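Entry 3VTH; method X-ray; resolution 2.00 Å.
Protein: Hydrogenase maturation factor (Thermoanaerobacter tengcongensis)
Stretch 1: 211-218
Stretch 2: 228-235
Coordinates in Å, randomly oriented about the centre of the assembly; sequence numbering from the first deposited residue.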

# COMPACT_ATOMS: atom_id res chain seq x y z
N ALA A 211 14.66 -9.16 -26.63
CA ALA A 211 13.21 -9.36 -26.74
C ALA A 211 12.44 -8.04 -26.57
O ALA A 211 11.56 -7.72 -27.39
N LEU A 212 12.79 -7.27 -25.55
CA LEU A 212 12.18 -5.96 -25.32
C LEU A 212 12.39 -4.99 -26.49
O LEU A 212 11.48 -4.27 -26.86
N LYS A 213 13.59 -4.97 -27.07
CA LYS A 213 13.86 -4.11 -28.22
C LYS A 213 13.08 -4.53 -29.45
O LYS A 213 12.73 -3.70 -30.30
N GLU A 214 12.80 -5.83 -29.55
CA GLU A 214 12.01 -6.35 -30.67
C GLU A 214 10.51 -6.10 -30.47
O GLU A 214 9.71 -6.43 -31.35
N GLY A 215 10.15 -5.53 -29.33
CA GLY A 215 8.76 -5.16 -29.04
C GLY A 215 7.96 -6.29 -28.42
O GLY A 215 6.73 -6.31 -28.51
N LYS A 216 8.66 -7.22 -27.76
CA LYS A 216 8.02 -8.37 -27.15
C LYS A 216 7.72 -8.17 -25.65
O LYS A 216 8.19 -7.21 -25.03
N ILE A 217 6.90 -9.07 -25.10
CA ILE A 217 6.53 -9.04 -23.70
C ILE A 217 7.42 -10.03 -22.96
O ILE A 217 7.49 -11.21 -23.32
N VAL A 218 8.09 -9.54 -21.92
CA VAL A 218 8.93 -10.39 -21.09
C VAL A 218 8.30 -10.58 -19.71
O VAL A 218 7.85 -9.62 -19.09
N LEU A 228 5.27 -8.32 -16.01
CA LEU A 228 5.32 -8.32 -17.47
C LEU A 228 5.82 -6.97 -17.87
O LEU A 228 5.33 -5.94 -17.36
N ALA A 229 6.78 -6.97 -18.78
CA ALA A 229 7.43 -5.75 -19.24
C ALA A 229 7.42 -5.63 -20.75
O ALA A 229 7.52 -6.64 -21.48
N VAL A 230 7.26 -4.39 -21.21
CA VAL A 230 7.47 -4.02 -22.61
C VAL A 230 8.13 -2.65 -22.64
O VAL A 230 8.07 -1.90 -21.66
N ASN A 231 8.73 -2.31 -23.78
CA ASN A 231 9.18 -0.95 -24.05
C ASN A 231 8.03 0.05 -23.87
O ASN A 231 7.07 0.04 -24.65
N ALA A 232 8.15 0.94 -22.89
CA ALA A 232 7.10 1.95 -22.63
C ALA A 232 7.05 3.07 -23.67
O ALA A 232 6.18 3.94 -23.61
N LEU A 233 8.00 3.07 -24.62
CA LEU A 233 7.95 4.00 -25.75
C LEU A 233 7.35 3.35 -27.00
O LEU A 233 7.13 4.02 -28.03
N ASP A 234 7.06 2.05 -26.91
CA ASP A 234 6.58 1.28 -28.06
C ASP A 234 5.05 1.11 -28.06
O ASP A 234 4.51 0.26 -27.34
N ASP A 235 4.39 1.93 -28.88
CA ASP A 235 2.92 1.95 -29.03
C ASP A 235 2.28 0.57 -29.23
O ASP A 235 1.33 0.22 -28.53

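The backbone fixes the frame in which the side chains pack. Val218 and Ala229 form an antiparallel hydrogen-bonded pair, with Val218 N donating to Ala229 O at 3.0 Å (168° at the hydrogen) and Ala229 N donating to Val218 O at 2.9 Å (155°). Both side chains therefore emerge on the same face of the sheet, where Val218, in the m rotamer (chi1 -54°), brings Val218 CG2 to 3.6 Å from Ala229 CB. Leu212 reaches the same alanine from the last turn of the helix. Its CA-to-CB bond points sideways, but the mt conformation (-67°, 169°) carries the end of the chain nearer, leaving Leu212 CD2 4.2 Å from Ala229 CB, 3.5 Å from Ala229 O and 3.8 Å from Val230 CA. The small alanine methyl thus has a branched apolar chain from each of these two residues against it.

Ile217 packs against the two neighbours of Ala229. With chi1 at -66° and chi2 at 150°, its two gamma branches have different partners: Ile217 CG2 lies 3.6 Å from Leu228 CD2, whereas Ile217 CG1 lies 3.3 Å from Val230 CG1, a tight apolar contact. Leu228 is also mt (-64°, 153°), and Val230 is m (-65°). The CA-to-CB bonds of Ile217, Leu228 and Val230 all point sideways, and the contacts are made by the branches beyond them. In the backbone, Ile217 CA approaches Ala229 O at 3.4 Å in a CA-H...O contact (148° at the hydrogen).

Beyond Val230 the contact becomes polar and hydrated. Water 1 donates to Leu212 O at 2.8 Å and to Lys216 O at 3.0 Å, and accepts from Asn231 N at 2.9 Å, joining the helix end, the following loop and the second stretch. Asn231 adopts t (chi1 -176°), with chi2 at -10°. Its amide serves two purposes: Asn231 OD1 accepts from Leu233 N at 2.8 Å within the type I turn from Asn231 to Asp234, while Asn231 ND2 donates to water 2 at 3.0 Å. That water also lies 2.8 Å from Asp234 OD2 and 3.2 Å from Leu212 O.

Asp234 is likewise t (-170°); its CA-to-CB bond points toward the first stretch, and Asp234 OD2 comes within 3.7 Å of Gly215 CA. Its OD1 is engaged in capping the helix that follows. Gly215, in a Schellman motif with phi/psi 88°/25°, suits this spot: an ideal CB would sit only 3.1 Å from Asp234 OD2 and would be jammed against the preceding carbonyl oxygen. The CA-to-CB bonds of Lys213, Glu214 and Lys216 point away, leaving their side chains outside the packed interface.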

# COMPACT_ATOMS: atom_id res chain seq x y z
CB ALA A 211 12.74 -10.40 -25.74
CB LEU A 212 12.70 -5.33 -24.03
CG LEU A 212 12.32 -5.98 -22.69
CD1 LEU A 212 13.17 -5.35 -21.58
CD2 LEU A 212 10.80 -5.84 -22.38
CB LYS A 213 15.35 -4.10 -28.54
CG LYS A 213 16.19 -3.36 -27.52
CD LYS A 213 17.65 -3.36 -27.94
CE LYS A 213 18.53 -3.34 -26.69
NZ LYS A 213 19.95 -3.18 -27.08
CB GLU A 214 12.29 -7.84 -30.86
CG GLU A 214 13.64 -8.13 -31.52
CD GLU A 214 14.05 -9.60 -31.42
OE1 GLU A 214 15.07 -9.98 -32.03
OE2 GLU A 214 13.37 -10.37 -30.71
CB LYS A 216 8.88 -9.63 -27.36
CG LYS A 216 8.94 -10.09 -28.83
CD LYS A 216 9.84 -11.29 -29.00
CE LYS A 216 10.22 -11.50 -30.46
NZ LYS A 216 9.03 -11.80 -31.30
CB ILE A 217 5.04 -9.42 -23.48
CG1 ILE A 217 4.12 -8.35 -24.08
CG2 ILE A 217 4.75 -9.57 -21.98
CD1 ILE A 217 2.79 -8.87 -24.55
CB VAL A 218 10.39 -9.84 -20.99
CG1 VAL A 218 10.98 -9.62 -22.38
CG2 VAL A 218 10.42 -8.52 -20.25
CB LEU A 228 3.93 -8.56 -18.07
CG LEU A 228 3.31 -9.92 -17.76
CD1 LEU A 228 1.78 -9.86 -17.78
CD2 LEU A 228 3.86 -10.97 -18.73
CB ALA A 229 8.86 -5.68 -18.71
CB VAL A 230 6.14 -3.97 -23.46
CG1 VAL A 230 5.50 -5.34 -23.58
CG2 VAL A 230 5.12 -2.92 -22.92
CB ASN A 231 9.73 -0.89 -25.48
CG ASN A 231 10.32 0.47 -25.84
OD1 ASN A 231 10.18 1.45 -25.11
ND2 ASN A 231 10.99 0.52 -26.98
CB ALA A 232 7.26 2.54 -21.22
CB LEU A 233 9.35 4.57 -26.08
CG LEU A 233 10.15 5.35 -25.03
CD1 LEU A 233 11.43 5.94 -25.66
CD2 LEU A 233 9.34 6.47 -24.43
CB ASP A 234 7.31 -0.08 -28.12
CG ASP A 234 7.05 -0.85 -29.41
OD1 ASP A 234 5.97 -0.72 -30.00
OD2 ASP A 234 7.94 -1.64 -29.83
CB ASP A 235 2.49 2.85 -30.21
CG ASP A 235 2.34 4.33 -29.83
OD1 ASP A 235 1.64 5.05 -30.58
OD2 ASP A 235 2.91 4.79 -28.84
O HOH W 1 8.91 -4.35 -25.79
O HOH W 2 10.45 -1.90 -28.68